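Local coordinates for protein Tv2483 (Treponema vincentii, PDB 6DET) that probably serves as the solute-binding lipoprotein of an ABC transporter, binding L-arginine with high selectivity for uptake, at residues 122-127 / 189-194; 33-38 / 95-100. One frame throughout, in Å; residues are numbered along the deposited sequence.

Contact 1. Residues 122-127 / 189-194. With ARG (arginine), chain B.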
loop_
_atom_site.group_PDB
_atom_site.type_symbol
_atom_site.label_atom_id
_atom_site.label_comp_id
_atom_site.label_asym_id
_atom_site.label_seq_id
_atom_site.Cartn_x
_atom_site.Cartn_y
_atom_site.Cartn_z
ATOM N N ASN A 122 -3.578 8.419 -0.643
ATOM C CA ASN A 122 -3.823 7.568 -1.794
ATOM C C ASN A 122 -5.289 7.671 -2.168
ATOM O O ASN A 122 -6.124 8.175 -1.405
ATOM C CB ASN A 122 -3.441 6.120 -1.496
ATOM C CG ASN A 122 -3.733 5.209 -2.659
ATOM O OD1 ASN A 122 -3.158 5.377 -3.750
ATOM N ND2 ASN A 122 -4.634 4.245 -2.443
ATOM N N ALA A 123 -5.586 7.217 -3.378
ATOM C CA ALA A 123 -6.949 7.086 -3.835
ATOM C C ALA A 123 -7.015 5.808 -4.654
ATOM O O ALA A 123 -6.057 5.475 -5.350
ATOM C CB ALA A 123 -7.368 8.259 -4.700
ATOM N N LYS A 124 -8.123 5.091 -4.534
ATOM C CA LYS A 124 -8.409 3.983 -5.431
ATOM C C LYS A 124 -9.062 4.558 -6.679
ATOM O O LYS A 124 -9.993 5.353 -6.588
ATOM C CB LYS A 124 -9.323 2.981 -4.761
ATOM C CG LYS A 124 -8.505 2.041 -3.830
ATOM C CD LYS A 124 -9.360 1.073 -3.067
ATOM C CE LYS A 124 -8.510 0.143 -2.204
ATOM N NZ LYS A 124 -7.297 0.797 -1.629
ATOM N N ILE A 125 -8.583 4.118 -7.840
ATOM C CA ILE A 125 -9.048 4.580 -9.132
ATOM C C ILE A 125 -9.408 3.361 -9.976
ATOM O O ILE A 125 -8.929 2.250 -9.740
ATOM C CB ILE A 125 -7.981 5.442 -9.825
ATOM C CG1 ILE A 125 -6.682 4.655 -9.990
ATOM C CG2 ILE A 125 -7.713 6.692 -8.995
ATOM C CD1 ILE A 125 -5.627 5.336 -10.799
ATOM N N VAL A 126 -10.256 3.591 -10.976
ATOM C CA VAL A 126 -10.726 2.538 -11.872
ATOM C C VAL A 126 -10.095 2.756 -13.236
ATOM O O VAL A 126 -10.172 3.860 -13.799
ATOM C CB VAL A 126 -12.255 2.512 -11.967
ATOM C CG1 VAL A 126 -12.687 1.440 -12.970
ATOM C CG2 VAL A 126 -12.845 2.225 -10.600
ATOM N N VAL A 127 -9.490 1.697 -13.769
ATOM C CA VAL A 127 -8.759 1.747 -15.027
ATOM C C VAL A 127 -9.462 0.839 -16.023
ATOM O O VAL A 127 -9.888 -0.269 -15.672
ATOM C CB VAL A 127 -7.277 1.343 -14.848
ATOM C CG1 VAL A 127 -6.539 1.311 -16.188
ATOM C CG2 VAL A 127 -6.567 2.319 -13.871
ATOM N N ALA A 189 -12.814 -3.707 -16.252
ATOM C CA ALA A 189 -12.109 -2.660 -15.538
ATOM C C ALA A 189 -11.376 -3.298 -14.372
ATOM O O ALA A 189 -11.674 -4.433 -13.987
ATOM C CB ALA A 189 -13.061 -1.596 -15.025
ATOM N N ILE A 190 -10.448 -2.529 -13.792
ATOM C CA ILE A 190 -9.702 -2.922 -12.601
ATOM C C ILE A 190 -9.630 -1.750 -11.633
ATOM O O ILE A 190 -9.709 -0.579 -12.021
ATOM C CB ILE A 190 -8.277 -3.403 -12.925
ATOM C CG1 ILE A 190 -7.385 -2.236 -13.375
ATOM C CG2 ILE A 190 -8.323 -4.530 -13.964
ATOM C CD1 ILE A 190 -5.967 -2.614 -13.709
ATOM N N VAL A 191 -9.439 -2.087 -10.366
ATOM C CA VAL A 191 -9.144 -1.117 -9.305
ATOM C C VAL A 191 -7.655 -1.181 -9.001
ATOM O O VAL A 191 -7.095 -2.272 -8.804
ATOM C CB VAL A 191 -9.955 -1.399 -8.029
ATOM C CG1 VAL A 191 -9.565 -0.397 -6.920
ATOM C CG2 VAL A 191 -11.403 -1.316 -8.296
ATOM N N VAL A 192 -7.005 -0.018 -8.954
ATOM C CA VAL A 192 -5.609 0.075 -8.553
ATOM C C VAL A 192 -5.484 1.272 -7.623
ATOM O O VAL A 192 -6.385 2.115 -7.537
ATOM C CB VAL A 192 -4.655 0.211 -9.758
ATOM C CG1 VAL A 192 -4.725 -1.035 -10.643
ATOM C CG2 VAL A 192 -5.003 1.435 -10.609
ATOM N N ASP A 193 -4.367 1.323 -6.889
ATOM C CA ASP A 193 -4.065 2.488 -6.064
ATOM C C ASP A 193 -3.325 3.504 -6.918
ATOM O O ASP A 193 -2.388 3.159 -7.653
ATOM C CB ASP A 193 -3.207 2.163 -4.831
ATOM C CG ASP A 193 -3.931 1.344 -3.771
ATOM O OD1 ASP A 193 -5.156 1.133 -3.849
ATOM O OD2 ASP A 193 -3.238 0.924 -2.799
ATOM N N LEU A 194 -3.757 4.762 -6.819
ATOM C CA LEU A 194 -3.068 5.837 -7.515
ATOM C C LEU A 194 -1.566 5.818 -7.261
ATOM O O LEU A 194 -0.773 5.937 -8.202
ATOM C CB LEU A 194 -3.664 7.184 -7.084
ATOM C CG LEU A 194 -3.048 8.417 -7.735
ATOM C CD1 LEU A 194 -3.298 8.402 -9.229
ATOM C CD2 LEU A 194 -3.656 9.667 -7.104
HETATM N N ARG B . -3.517 -0.494 -0.378
HETATM C CA ARG B . -3.632 -1.969 -0.517
HETATM C C ARG B . -4.008 -2.575 0.830
HETATM O O ARG B . -3.788 -1.912 1.862
HETATM C CB ARG B . -2.319 -2.579 -1.007
HETATM C CG ARG B . -1.932 -2.185 -2.428
HETATM C CD ARG B . -0.579 -2.733 -2.873
HETATM N NE ARG B . -0.613 -4.181 -2.935
HETATM C CZ ARG B . -0.010 -4.996 -2.077
HETATM N NH1 ARG B . -0.172 -6.312 -2.240
HETATM N NH2 ARG B . 0.720 -4.521 -1.067
HETATM O OXT ARG B . -4.501 -3.711 0.880
#

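Contact 2. Residues 33-38 / 95-100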
loop_
_atom_site.group_PDB
_atom_site.type_symbol
_atom_site.label_atom_id
_atom_site.label_comp_id
_atom_site.label_asym_id
_atom_site.label_seq_id
_atom_site.Cartn_x
_atom_site.Cartn_y
_atom_site.Cartn_z
ATOM N N GLN A 33 14.682 -4.670 19.881
ATOM C CA GLN A 33 16.051 -4.265 20.188
ATOM C C GLN A 33 16.941 -5.460 20.517
ATOM O O GLN A 33 18.116 -5.479 20.138
ATOM C CB GLN A 33 16.092 -3.265 21.340
ATOM C CG GLN A 33 17.485 -2.700 21.464
ATOM C CD GLN A 33 17.612 -1.590 22.481
ATOM O OE1 GLN A 33 16.988 -1.615 23.551
ATOM N NE2 GLN A 33 18.475 -0.628 22.178
ATOM N N VAL A 34 16.403 -6.460 21.218
ATOM C CA VAL A 34 17.213 -7.610 21.617
ATOM C C VAL A 34 17.583 -8.448 20.396
ATOM O O VAL A 34 18.738 -8.879 20.255
ATOM C CB VAL A 34 16.474 -8.447 22.677
ATOM C CG1 VAL A 34 17.222 -9.772 22.941
ATOM C CG2 VAL A 34 16.349 -7.635 24.011
ATOM N N LYS A 35 16.603 -8.707 19.521
ATOM C CA LYS A 35 16.863 -9.401 18.249
ATOM C C LYS A 35 17.696 -8.543 17.318
ATOM O O LYS A 35 18.321 -9.073 16.399
ATOM C CB LYS A 35 15.572 -9.748 17.505
ATOM C CG LYS A 35 14.514 -10.481 18.282
ATOM C CD LYS A 35 13.143 -10.329 17.589
ATOM C CE LYS A 35 12.014 -10.846 18.480
ATOM N NZ LYS A 35 10.682 -10.883 17.819
ATOM N N SER A 36 17.686 -7.227 17.525
ATOM C CA SER A 36 18.429 -6.280 16.703
ATOM C C SER A 36 17.980 -6.385 15.252
ATOM O O SER A 36 18.780 -6.303 14.322
ATOM C CB SER A 36 19.938 -6.481 16.830
ATOM O OG SER A 36 20.607 -5.268 16.522
ATOM N N ALA A 37 16.688 -6.587 15.070
ATOM C CA ALA A 37 16.145 -6.694 13.723
ATOM C C ALA A 37 14.666 -6.372 13.696
ATOM O O ALA A 37 13.932 -6.681 14.632
ATOM C CB ALA A 37 16.360 -8.101 13.190
ATOM N N LEU A 38 14.216 -5.829 12.563
ATOM C CA LEU A 38 12.810 -5.555 12.355
ATOM C C LEU A 38 12.421 -6.262 11.071
ATOM O O LEU A 38 13.098 -6.089 10.053
ATOM C CB LEU A 38 12.520 -4.067 12.237
ATOM C CG LEU A 38 11.034 -3.728 12.107
ATOM C CD1 LEU A 38 10.267 -3.925 13.410
ATOM C CD2 LEU A 38 10.847 -2.288 11.625
ATOM N N VAL A 95 5.661 -13.874 12.609
ATOM C CA VAL A 95 6.550 -14.101 11.475
ATOM C C VAL A 95 7.122 -12.781 10.974
ATOM O O VAL A 95 8.305 -12.711 10.603
ATOM C CB VAL A 95 5.815 -14.858 10.351
ATOM C CG1 VAL A 95 6.740 -15.028 9.147
ATOM C CG2 VAL A 95 5.332 -16.208 10.867
ATOM N N ILE A 96 6.295 -11.729 10.937
ATOM C CA ILE A 96 6.733 -10.368 10.647
ATOM C C ILE A 96 6.411 -9.485 11.848
ATOM O O ILE A 96 5.627 -9.850 12.722
ATOM C CB ILE A 96 6.089 -9.802 9.383
ATOM C CG1 ILE A 96 4.563 -9.743 9.548
ATOM C CG2 ILE A 96 6.471 -10.732 8.225
ATOM C CD1 ILE A 96 3.751 -9.313 8.247
ATOM N N ASP A 97 7.010 -8.292 11.850
ATOM C CA ASP A 97 6.774 -7.293 12.900
ATOM C C ASP A 97 5.879 -6.150 12.438
ATOM O O ASP A 97 5.309 -5.436 13.280
ATOM C CB ASP A 97 8.109 -6.714 13.389
ATOM C CG ASP A 97 8.983 -7.767 14.077
ATOM O OD1 ASP A 97 8.445 -8.559 14.877
ATOM O OD2 ASP A 97 10.202 -7.795 13.825
ATOM N N CYS A 98 5.771 -5.943 11.134
ATOM C CA CYS A 98 4.961 -4.854 10.602
ATOM C C CYS A 98 4.721 -5.134 9.127
ATOM O O CYS A 98 5.319 -6.051 8.545
ATOM C CB CYS A 98 5.644 -3.508 10.808
ATOM S SG CYS A 98 7.194 -3.297 9.949
ATOM N N ILE A 99 3.823 -4.342 8.533
ATOM C CA ILE A 99 3.389 -4.527 7.146
ATOM C C ILE A 99 3.515 -3.189 6.432
ATOM O O ILE A 99 3.050 -2.172 6.949
ATOM C CB ILE A 99 1.931 -5.009 7.046
ATOM C CG1 ILE A 99 1.680 -6.251 7.916
ATOM C CG2 ILE A 99 1.600 -5.342 5.577
ATOM C CD1 ILE A 99 0.210 -6.484 8.210
ATOM N N ALA A 100 4.200 -3.189 5.291
ATOM C CA ALA A 100 4.321 -2.013 4.439
ATOM C C ALA A 100 3.753 -2.393 3.062
ATOM O O ALA A 100 2.759 -3.119 3.001
ATOM C CB ALA A 100 5.781 -1.540 4.412
HETATM O O HOH W 1 9.234 -8.748 17.696
#

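Contact 1. Residues 122-127 / 189-194
Ile125, Val127 and Leu194 bury the most surface here. Ile125 and Val127 both meet Val192, and Leu194 reaches Ile125 from the end of the other strand. Val192 CG2 lies 3.7 Å from Ile125 CG1 and also touches Val127 CG2. Ile125 CG1 sits between its own backbone N and carbonyl carbon (chi1 58°), which leans the branch over Val192. Its CD1 meets Leu194 CD1 at 4.2 Å, the two side chains crossing at about a right angle. Val127 CB packs on Ile190 CG1. Helix 175-184 adds Tyr179 and Leu182 to this apolar face.

The backbones form an antiparallel pair. Ile125 and Val192 bond in both directions, as do Val127 and Ile190. Leu194 N closes the end with a nearly straight bond of 2.8 Å to Ala123 O.

Lys124 and Asp193 lie side by side on the other face. Lys124 NZ meets Asp193 OD1 at 3.1 Å, on the syn side and 23° out of the carboxylate plane. Glu217 also pairs with this lysine and takes a hydrogen bond from Asn122 ND2. The second carboxylate oxygen, Asp193 OD2, accepts from the bound arginine N at 2.8 Å and is bonded to Tyr219 as well. The salt bridge probably helps to orient Asp193, which accepts a hydrogen bond from the ligand's amino group, at the strand end that lines the arginine pocket of this family 3 solute-binding protein.

Contact 2. Residues 33-38 / 95-100
Leu38 CD1 and a water stand off the same face of the Asp97 carboxylate, while the backbone at Leu38 lies close to the plane, beyond OD2. Leu38 CD1 is 3.5 Å from Asp97 CB. The water, well tilted from the plane, gives a hydrogen bond of 2.9 Å to Asp97 OD1. It in turn accepts from Lys35 NZ at 2.6 Å. Lys35 NZ and Asp97 OD1 are themselves 4.4 Å apart, beyond a salt bridge, so the water mediates the charge pair. The lysine is poorly ordered, and this link is probably loose. Arg224 forms the direct salt bridge to Asp97 OD1. Asp97 OD2 faces the backbone of the first strand, 3.7 Å from Leu38 CA, and accepts a hydrogen bond from Val39 N. With both oxygens engaged, rotation of the carboxylate is restricted.

The contact lies where strands 37-42 and 98-104 start to run side by side. They are parallel neighbours in the alpha/beta lobe that holds the N terminus of this solute-binding protein. Strand 37-42 leads through helix 61-73 to strand 76-81, which pairs parallel on its other side.

With chi1 at -176°, the Leu38 side chain extends away from its own N, and its two methyl groups meet different neighbours. CD1 takes Asp97, while CD2 reaches Cys98 SG at 4.1 Å. Phe66 of helix 61-73 packs on both Leu38 and Cys98. Ala37 O is buried nearby with no hydrogen-bond partner in the model. It lies 4.0 Å from Asp97 OD2, another acceptor. Helix 28-35 ends just before, where Ser36 takes a positive phi of 59° and turns the chain into the strand.

How the contacts relate
From the N terminus, helix 28-35 leads into strand 37-42. Contact 2 closes a loop of 56 residues, with helices 61-73 and 87-92 inside it, when the chain returns at strand 98-104. The chain then passes to the second lobe. Contact 1 opens on strand 120-129 and closes on strand 189-193 after 61 intervening residues, which include helices 153-158 and 175-184. The two loops follow in series and neither nest nor cross. The centres of the two contacts are about 30 Å apart, on opposite sides of the chain's centre. Strand 215-223 pairs antiparallel with both 98-104 and 120-129, which joins the two regions in one sheet.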